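Local structure of major capsid protein (4P25) at residues Leu54-Val59 / Phe93-Pro98; Ala65-Lys70 / Leu80-Leu85. The protein builds the norovirus capsid and, through its protruding P domain, binds histo-blood group antigens such as Lewis Y. All blocks are in the same frame, centred on the assembly; numbering follows the deposited sequence.

Contact 1. Residues Leu54-Val59 / Phe93-Pro98; sequences LGTTPV and FESPAP
The proline ring of Pro96 presses its CD atom against the Gly55 carbonyl, with CD 3.8 Å from Gly55 O. Its CB and CG rest against the methyl of Thr56. The aromatic ring of Phe93 does not reach 54-59; Glu94 CG of its own segment covers one face.
Pro96 thus packs on a type II' beta turn, Leu54 to Thr57, closed by Thr57 N donating to Leu54 O at 3.2 Å. Gly55 holds the second position with a positive phi of 60°.
The meeting is van der Waals packing between two loops of the P domain. Thr56 has the largest share. Its CG2 lies anti to the carbonyl carbon (OG1 chi1 51°), which puts the methyl in the bend of Ser95-Pro98. There CG2 is 3.7 Å from Ala97 N and 3.9 Å from Ala97 CB. Thr56 OG1 is engaged elsewhere, in a hydrogen bond with Asn44 OD1. Thr57 touches Val228 of helix 225-234, so the turn also borders that helix.
Ser95 OG comes near Gly55 O, at 3.5 Å, but its proton is used within its own loop. Ser95 OG donates to Ala97 O at 2.8 Å, lying in the plane of that carbonyl.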
ATOM      1  N   LEU A  54      -0.645  -6.399  16.475  1.00  9.46           N
ATOM      2  CA  LEU A  54      -0.179  -5.776  17.710  1.00  8.47           C
ATOM      3  C   LEU A  54       0.014  -4.289  17.490  1.00  9.45           C
ATOM      4  O   LEU A  54       0.230  -3.844  16.363  1.00  9.51           O
ATOM      5  CB  LEU A  54       1.157  -6.390  18.138  1.00 10.30           C
ATOM      6  CG  LEU A  54       1.214  -7.909  18.291  1.00 11.55           C
ATOM      7  CD1 LEU A  54       2.648  -8.376  18.548  1.00 14.00           C
ATOM      8  CD2 LEU A  54       0.283  -8.361  19.404  1.00 14.70           C
ATOM      9  N   GLY A  55      -0.043  -3.515  18.570  1.00  8.61           N
ATOM     10  CA  GLY A  55       0.124  -2.076  18.472  1.00  9.37           C
ATOM     11  C   GLY A  55      -0.931  -1.427  17.590  1.00  8.68           C
ATOM     12  O   GLY A  55      -2.119  -1.715  17.712  1.00 11.86           O
ATOM     13  N   THR A  56      -0.489  -0.557  16.691  1.00  9.42           N
ATOM     14  CA  THR A  56      -1.407   0.142  15.788  1.00  7.33           C
ATOM     15  C   THR A  56      -1.413  -0.472  14.389  1.00  7.57           C
ATOM     16  O   THR A  56      -2.023   0.072  13.464  1.00  8.94           O
ATOM     17  CB  THR A  56      -1.031   1.624  15.667  1.00  9.72           C
ATOM     18  OG1 THR A  56       0.367   1.729  15.344  1.00  8.28           O
ATOM     19  CG2 THR A  56      -1.295   2.347  16.978  1.00 10.72           C
ATOM     20  N   THR A  57      -0.741  -1.612  14.251  1.00  9.45           N
ATOM     21  CA  THR A  57      -0.550  -2.266  12.958  1.00  8.17           C
ATOM     22  C   THR A  57      -1.868  -2.562  12.239  1.00  6.59           C
ATOM     23  O   THR A  57      -2.744  -3.206  12.800  1.00  9.22           O
ATOM     24  CB  THR A  57       0.230  -3.579  13.152  1.00  9.24           C
ATOM     25  OG1 THR A  57       1.473  -3.295  13.814  1.00  7.80           O
ATOM     26  CG2 THR A  57       0.500  -4.278  11.815  1.00  8.51           C
ATOM     27  N   PRO A  58      -2.008  -2.076  10.993  1.00  7.19           N
ATOM     28  CA  PRO A  58      -3.168  -2.374  10.154  1.00  8.93           C
ATOM     29  C   PRO A  58      -2.872  -3.542   9.217  1.00  8.72           C
ATOM     30  O   PRO A  58      -1.762  -4.071   9.232  1.00 10.39           O
ATOM     31  CB  PRO A  58      -3.320  -1.097   9.342  1.00 11.00           C
ATOM     32  CG  PRO A  58      -1.900  -0.662   9.121  1.00  9.52           C
ATOM     33  CD  PRO A  58      -1.154  -1.036  10.391  1.00  8.14           C
ATOM     34  N   VAL A  59      -3.848  -3.929   8.406  1.00 10.18           N
ATOM     35  CA  VAL A  59      -3.678  -5.068   7.512  1.00  8.75           C
ATOM     36  C   VAL A  59      -3.061  -4.673   6.168  1.00 10.59           C
ATOM     37  O   VAL A  59      -2.191  -5.369   5.651  1.00  8.94           O
ATOM     38  CB  VAL A  59      -5.025  -5.779   7.277  1.00 11.58           C
ATOM     39  CG1 VAL A  59      -4.876  -6.907   6.268  1.00 17.17           C
ATOM     40  CG2 VAL A  59      -5.553  -6.308   8.580  1.00 16.57           C
ATOM     41  N   PHE A  93      -9.134   3.268  23.875  1.00 15.26           N
ATOM     42  CA  PHE A  93      -9.341   1.986  24.525  1.00 16.34           C
ATOM     43  C   PHE A  93      -7.981   1.311  24.648  1.00 22.44           C
ATOM     44  O   PHE A  93      -7.081   1.838  25.309  1.00 16.03           O
ATOM     45  CB  PHE A  93     -10.310   1.138  23.689  1.00 18.07           C
ATOM     46  CG  PHE A  93     -10.787  -0.125  24.363  1.00 16.69           C
ATOM     47  CD1 PHE A  93     -10.868  -0.224  25.741  1.00 18.19           C
ATOM     48  CD2 PHE A  93     -11.151  -1.225  23.598  1.00 27.10           C
ATOM     49  CE1 PHE A  93     -11.308  -1.396  26.344  1.00 18.58           C
ATOM     50  CE2 PHE A  93     -11.588  -2.394  24.190  1.00 43.05           C
ATOM     51  CZ  PHE A  93     -11.665  -2.481  25.565  1.00 29.32           C
ATOM     52  N   GLU A  94      -7.807   0.182  23.973  1.00 17.13           N
ATOM     53  CA  GLU A  94      -6.616  -0.635  24.155  1.00 16.03           C
ATOM     54  C   GLU A  94      -5.455  -0.319  23.204  1.00 14.17           C
ATOM     55  O   GLU A  94      -4.299  -0.379  23.604  1.00 26.66           O
ATOM     56  CB  GLU A  94      -6.984  -2.121  24.101  1.00 17.37           C
ATOM     57  CG  GLU A  94      -7.815  -2.552  25.302  1.00 24.89           C
ATOM     58  CD  GLU A  94      -8.328  -3.973  25.193  1.00 28.47           C
ATOM     59  OE1 GLU A  94      -8.365  -4.512  24.070  1.00 41.16           O
ATOM     60  OE2 GLU A  94      -8.697  -4.546  26.239  1.00 37.12           O
ATOM     61  N   SER A  95      -5.774   0.030  21.962  1.00 12.67           N
ATOM     62  CA  SER A  95      -4.748   0.380  20.983  1.00 12.13           C
ATOM     63  C   SER A  95      -4.076   1.701  21.363  1.00 10.97           C
ATOM     64  O   SER A  95      -4.716   2.561  21.967  1.00 15.08           O
ATOM     65  CB  SER A  95      -5.382   0.493  19.597  1.00 18.09           C
ATOM     66  OG  SER A  95      -4.419   0.815  18.610  1.00 22.53           O
ATOM     67  N   PRO A  96      -2.785   1.871  21.025  1.00 11.28           N
ATOM     68  CA  PRO A  96      -2.095   3.133  21.312  1.00 14.95           C
ATOM     69  C   PRO A  96      -2.680   4.332  20.567  1.00 11.23           C
ATOM     70  O   PRO A  96      -2.494   5.467  21.010  1.00 10.66           O
ATOM     71  CB  PRO A  96      -0.670   2.874  20.806  1.00 12.12           C
ATOM     72  CG  PRO A  96      -0.506   1.387  20.890  1.00 12.93           C
ATOM     73  CD  PRO A  96      -1.858   0.842  20.511  1.00 14.13           C
ATOM     74  N   ALA A  97      -3.376   4.079  19.460  1.00 10.17           N
ATOM     75  CA  ALA A  97      -3.848   5.139  18.571  1.00  8.59           C
ATOM     76  C   ALA A  97      -4.773   4.520  17.513  1.00  9.02           C
ATOM     77  O   ALA A  97      -4.987   3.302  17.518  1.00  9.77           O
ATOM     78  CB  ALA A  97      -2.643   5.844  17.922  1.00  9.45           C
ATOM     79  N   PRO A  98      -5.360   5.339  16.618  1.00  7.65           N
ATOM     80  CA  PRO A  98      -6.128   4.694  15.543  1.00  9.29           C
ATOM     81  C   PRO A  98      -5.242   3.759  14.736  1.00  7.78           C
ATOM     82  O   PRO A  98      -4.033   3.971  14.653  1.00  8.00           O
ATOM     83  CB  PRO A  98      -6.569   5.875  14.677  1.00  8.64           C
ATOM     84  CG  PRO A  98      -6.645   7.016  15.638  1.00  8.53           C
ATOM     85  CD  PRO A  98      -5.488   6.806  16.570  1.00  9.60           C
TER

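Contact 2. Residues Ala65-Lys70 / Leu80-Leu85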
ATOM      1  N   ALA A  65       0.838   4.415   8.168  1.00  7.34           N
ATOM      2  CA  ALA A  65       1.219   5.815   8.441  1.00  7.53           C
ATOM      3  C   ALA A  65       0.237   6.822   7.852  1.00  6.56           C
ATOM      4  O   ALA A  65       0.633   7.790   7.192  1.00  7.24           O
ATOM      5  CB  ALA A  65       2.650   6.111   7.974  1.00  7.45           C
ATOM      6  N   ARG A  66      -1.046   6.590   8.102  1.00  8.50           N
ATOM      7  CA  ARG A  66      -2.086   7.497   7.650  1.00  9.20           C
ATOM      8  C   ARG A  66      -2.859   8.025   8.842  1.00  7.71           C
ATOM      9  O   ARG A  66      -2.826   7.432   9.924  1.00  8.07           O
ATOM     10  CB  ARG A  66      -3.006   6.800   6.653  1.00 10.04           C
ATOM     11  CG  ARG A  66      -2.233   6.252   5.461  1.00 16.41           C
ATOM     12  CD  ARG A  66      -3.159   5.741   4.405  1.00 21.48           C
ATOM     13  NE  ARG A  66      -3.806   6.838   3.699  1.00 19.30           N
ATOM     14  CZ  ARG A  66      -4.866   6.693   2.911  1.00 26.94           C
ATOM     15  NH1 ARG A  66      -5.408   5.491   2.739  1.00 16.08           N
ATOM     16  NH2 ARG A  66      -5.391   7.750   2.309  1.00 22.31           N
ATOM     17  N   ILE A  67      -3.513   9.167   8.644  1.00  6.55           N
ATOM     18  CA  ILE A  67      -4.248   9.848   9.701  1.00  7.10           C
ATOM     19  C   ILE A  67      -5.573  10.341   9.145  1.00  8.33           C
ATOM     20  O   ILE A  67      -5.645  10.816   8.004  1.00  9.05           O
ATOM     21  CB  ILE A  67      -3.458  11.060  10.249  1.00  8.16           C
ATOM     22  CG1 ILE A  67      -2.124  10.615  10.857  1.00  8.23           C
ATOM     23  CG2 ILE A  67      -4.268  11.809  11.301  1.00 11.13           C
ATOM     24  CD1 ILE A  67      -1.258  11.762  11.332  1.00 10.02           C
ATOM     25  N   ARG A  68      -6.626  10.215   9.941  1.00  7.06           N
ATOM     26  CA  ARG A  68      -7.912  10.795   9.582  1.00  7.32           C
ATOM     27  C   ARG A  68      -8.517  11.447  10.813  1.00  6.75           C
ATOM     28  O   ARG A  68      -8.392  10.934  11.925  1.00  8.86           O
ATOM     29  CB  ARG A  68      -8.861   9.737   9.011  1.00  8.48           C
ATOM     30  CG  ARG A  68     -10.156  10.327   8.459  1.00  8.26           C
ATOM     31  CD  ARG A  68     -10.972   9.280   7.728  1.00  9.11           C
ATOM     32  NE  ARG A  68     -12.221   9.827   7.195  1.00 10.30           N
ATOM     33  CZ  ARG A  68     -12.980   9.211   6.291  1.00 10.85           C
ATOM     34  NH1 ARG A  68     -12.611   8.027   5.801  1.00 10.89           N
ATOM     35  NH2 ARG A  68     -14.100   9.777   5.862  1.00 13.12           N
ATOM     36  N   GLY A  69      -9.169  12.583  10.614  1.00  7.15           N
ATOM     37  CA  GLY A  69      -9.818  13.252  11.724  1.00  9.56           C
ATOM     38  C   GLY A  69     -10.598  14.474  11.305  1.00  9.86           C
ATOM     39  O   GLY A  69     -10.563  14.902  10.150  1.00 11.30           O
ATOM     40  N   LYS A  70     -11.316  15.033  12.266  1.00  9.29           N
ATOM     41  CA  LYS A  70     -12.092  16.240  12.030  1.00  9.60           C
ATOM     42  C   LYS A  70     -11.410  17.455  12.632  1.00  9.09           C
ATOM     43  O   LYS A  70     -11.022  17.451  13.800  1.00 10.86           O
ATOM     44  CB  LYS A  70     -13.502  16.071  12.587  1.00 16.56           C
ATOM     45  CG  LYS A  70     -14.286  15.040  11.805  1.00 23.51           C
ATOM     46  CD  LYS A  70     -15.575  14.632  12.483  1.00 33.30           C
ATOM     47  CE  LYS A  70     -16.329  13.667  11.590  1.00 40.70           C
ATOM     48  NZ  LYS A  70     -15.436  12.606  11.038  1.00 28.80           N
ATOM     49  N   LEU A  80      -6.859  18.079  15.149  1.00 13.47           N
ATOM     50  CA  LEU A  80      -7.708  17.018  14.607  1.00 11.17           C
ATOM     51  C   LEU A  80      -8.275  16.162  15.723  1.00 10.07           C
ATOM     52  O   LEU A  80      -7.533  15.688  16.590  1.00  9.86           O
ATOM     53  CB  LEU A  80      -6.914  16.098  13.671  1.00 16.78           C
ATOM     54  CG  LEU A  80      -6.529  16.524  12.261  1.00 15.65           C
ATOM     55  CD1 LEU A  80      -5.920  15.324  11.540  1.00 13.54           C
ATOM     56  CD2 LEU A  80      -7.729  17.059  11.491  1.00 12.43           C
ATOM     57  N   ASN A  81      -9.592  15.967  15.703  1.00 11.00           N
ATOM     58  CA  ASN A  81     -10.219  14.949  16.524  1.00 11.72           C
ATOM     59  C   ASN A  81     -10.210  13.677  15.702  1.00  9.62           C
ATOM     60  O   ASN A  81     -10.922  13.564  14.703  1.00 10.67           O
ATOM     61  CB  ASN A  81     -11.649  15.336  16.904  1.00 14.69           C
ATOM     62  CG  ASN A  81     -11.707  16.386  18.002  1.00 23.34           C
ATOM     63  OD1 ASN A  81     -12.464  17.352  17.912  1.00 28.88           O
ATOM     64  ND2 ASN A  81     -10.910  16.196  19.048  1.00 24.79           N
ATOM     65  N   LEU A  82      -9.381  12.728  16.111  1.00  8.03           N
ATOM     66  CA  LEU A  82      -9.079  11.564  15.279  1.00  7.51           C
ATOM     67  C   LEU A  82     -10.248  10.595  15.117  1.00  8.74           C
ATOM     68  O   LEU A  82     -11.058  10.422  16.025  1.00  9.22           O
ATOM     69  CB  LEU A  82      -7.866  10.816  15.836  1.00  9.02           C
ATOM     70  CG  LEU A  82      -6.557  11.608  15.924  1.00 10.76           C
ATOM     71  CD1 LEU A  82      -5.442  10.773  16.557  1.00 13.00           C
ATOM     72  CD2 LEU A  82      -6.146  12.129  14.545  1.00 10.17           C
ATOM     73  N   THR A  83     -10.332   9.982  13.938  1.00  9.69           N
ATOM     74  CA  THR A  83     -11.196   8.829  13.721  1.00  8.35           C
ATOM     75  C   THR A  83     -10.342   7.691  13.173  1.00  7.58           C
ATOM     76  O   THR A  83      -9.163   7.886  12.883  1.00  8.99           O
ATOM     77  CB  THR A  83     -12.320   9.127  12.703  1.00 12.92           C
ATOM     78  OG1 THR A  83     -11.752   9.403  11.415  1.00 12.39           O
ATOM     79  CG2 THR A  83     -13.161  10.319  13.159  1.00 12.45           C
ATOM     80  N   GLU A  84     -10.930   6.508  13.019  1.00  7.40           N
ATOM     81  CA  GLU A  84     -10.262   5.459  12.264  1.00  7.29           C
ATOM     82  C   GLU A  84     -10.214   5.904  10.801  1.00  6.54           C
ATOM     83  O   GLU A  84     -10.953   6.810  10.391  1.00  9.35           O
ATOM     84  CB  GLU A  84     -10.994   4.120  12.418  1.00  7.63           C
ATOM     85  CG  GLU A  84     -11.108   3.629  13.864  1.00  8.62           C
ATOM     86  CD  GLU A  84      -9.776   3.186  14.465  1.00  8.34           C
ATOM     87  OE1 GLU A  84      -8.794   3.003  13.708  1.00  9.42           O
ATOM     88  OE2 GLU A  84      -9.714   3.022  15.707  1.00 11.86           O
ATOM     89  N   LEU A  85      -9.343   5.279  10.016  1.00  6.97           N
ATOM     90  CA  LEU A  85      -9.132   5.681   8.620  1.00  7.93           C
ATOM     91  C   LEU A  85     -10.369   5.508   7.736  1.00 10.49           C
ATOM     92  O   LEU A  85     -10.493   6.166   6.697  1.00 10.78           O
ATOM     93  CB  LEU A  85      -7.952   4.924   8.017  1.00  8.71           C
ATOM     94  CG  LEU A  85      -6.590   5.185   8.671  1.00  8.47           C
ATOM     95  CD1 LEU A  85      -5.532   4.247   8.103  1.00  8.37           C
ATOM     96  CD2 LEU A  85      -6.177   6.649   8.508  1.00  8.88           C
TER
HETATM   97  O   HOH W   1      -6.331   8.538  12.303  1.00  8.81           O
HETATM   98  O   HOH W   2     -12.865  12.008  10.427  1.00 18.55           O
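Leu80 starts the contact by crossing the Ile67 side chain, with its CD1 3.9 Å from Ile67 CG2. Its other methyl, CD2, lies against the Gly69 carbonyl.
Asn81 is paired with Lys70 by two backbone bonds. Asn81 N donates to Lys70 O at 2.8 Å, and Lys70 N donates to Asn81 O at 2.9 Å.
Leu82 faces Gly69 in a non-hydrogen-bonded pair. The two CA atoms, Leu82 CA and Gly69 CA, are just 4.0 Å apart, a tight approach at a residue without a side chain. Leu82 CD2 reaches back to Ile67 CG2 at 3.8 Å, so both leucines touch that methyl.
Thr83 N donates to Arg68 O at 3.0 Å, from above the carbonyl plane. Thr83 OG1 donates to Glu84 O and accepts a hydrogen bond from a water, which itself accepts one from Lys70 NZ. A second water accepts from Arg68 N and also lies near Thr83 O. Here the strands begin to part.
Glu84 turns away, and its OE1 accepts from Leu99 N.
Leu85 O takes Arg68 NH1 at 3.0 Å, with an N-H...O angle of 159°. It sits at the guanidinium edge, near the plane. Arg68 gets there because CG is anti to the backbone N (chi1 -173°) and the chain runs extended. Arg68 NH2 forms a salt bridge with Asp154 OD2, so the guanidinium is held by Leu85 O and by Asp154, among others. Leu85 CD2 packs on the backbone and CB of Arg66.
The arrangement is an antiparallel beta hairpin, strands 66-73 and 78-83, in the six-stranded sheet that fits the barrel-like P2 subdomain of norovirus capsids.

Overall arrangement
From the N terminus, the chain first passes strand 29-31 and reaches the loop at 54-59. It then enters strand 66-73, turns, and returns along strand 78-83, closing contact 2 after a short loop. Only later, at 93-98, does it come back to the 54-59 turn and close contact 1. Contact 2 therefore lies within the longer loop of contact 1. The centres are 13 Å apart, and the two meet directly: Pro98 CB is 3.7 Å from Thr83 O. Contact 1 joins the loops before and after the hairpin, beside helix 225-234. Contact 2 pairs two inner strands of the six-stranded sheet.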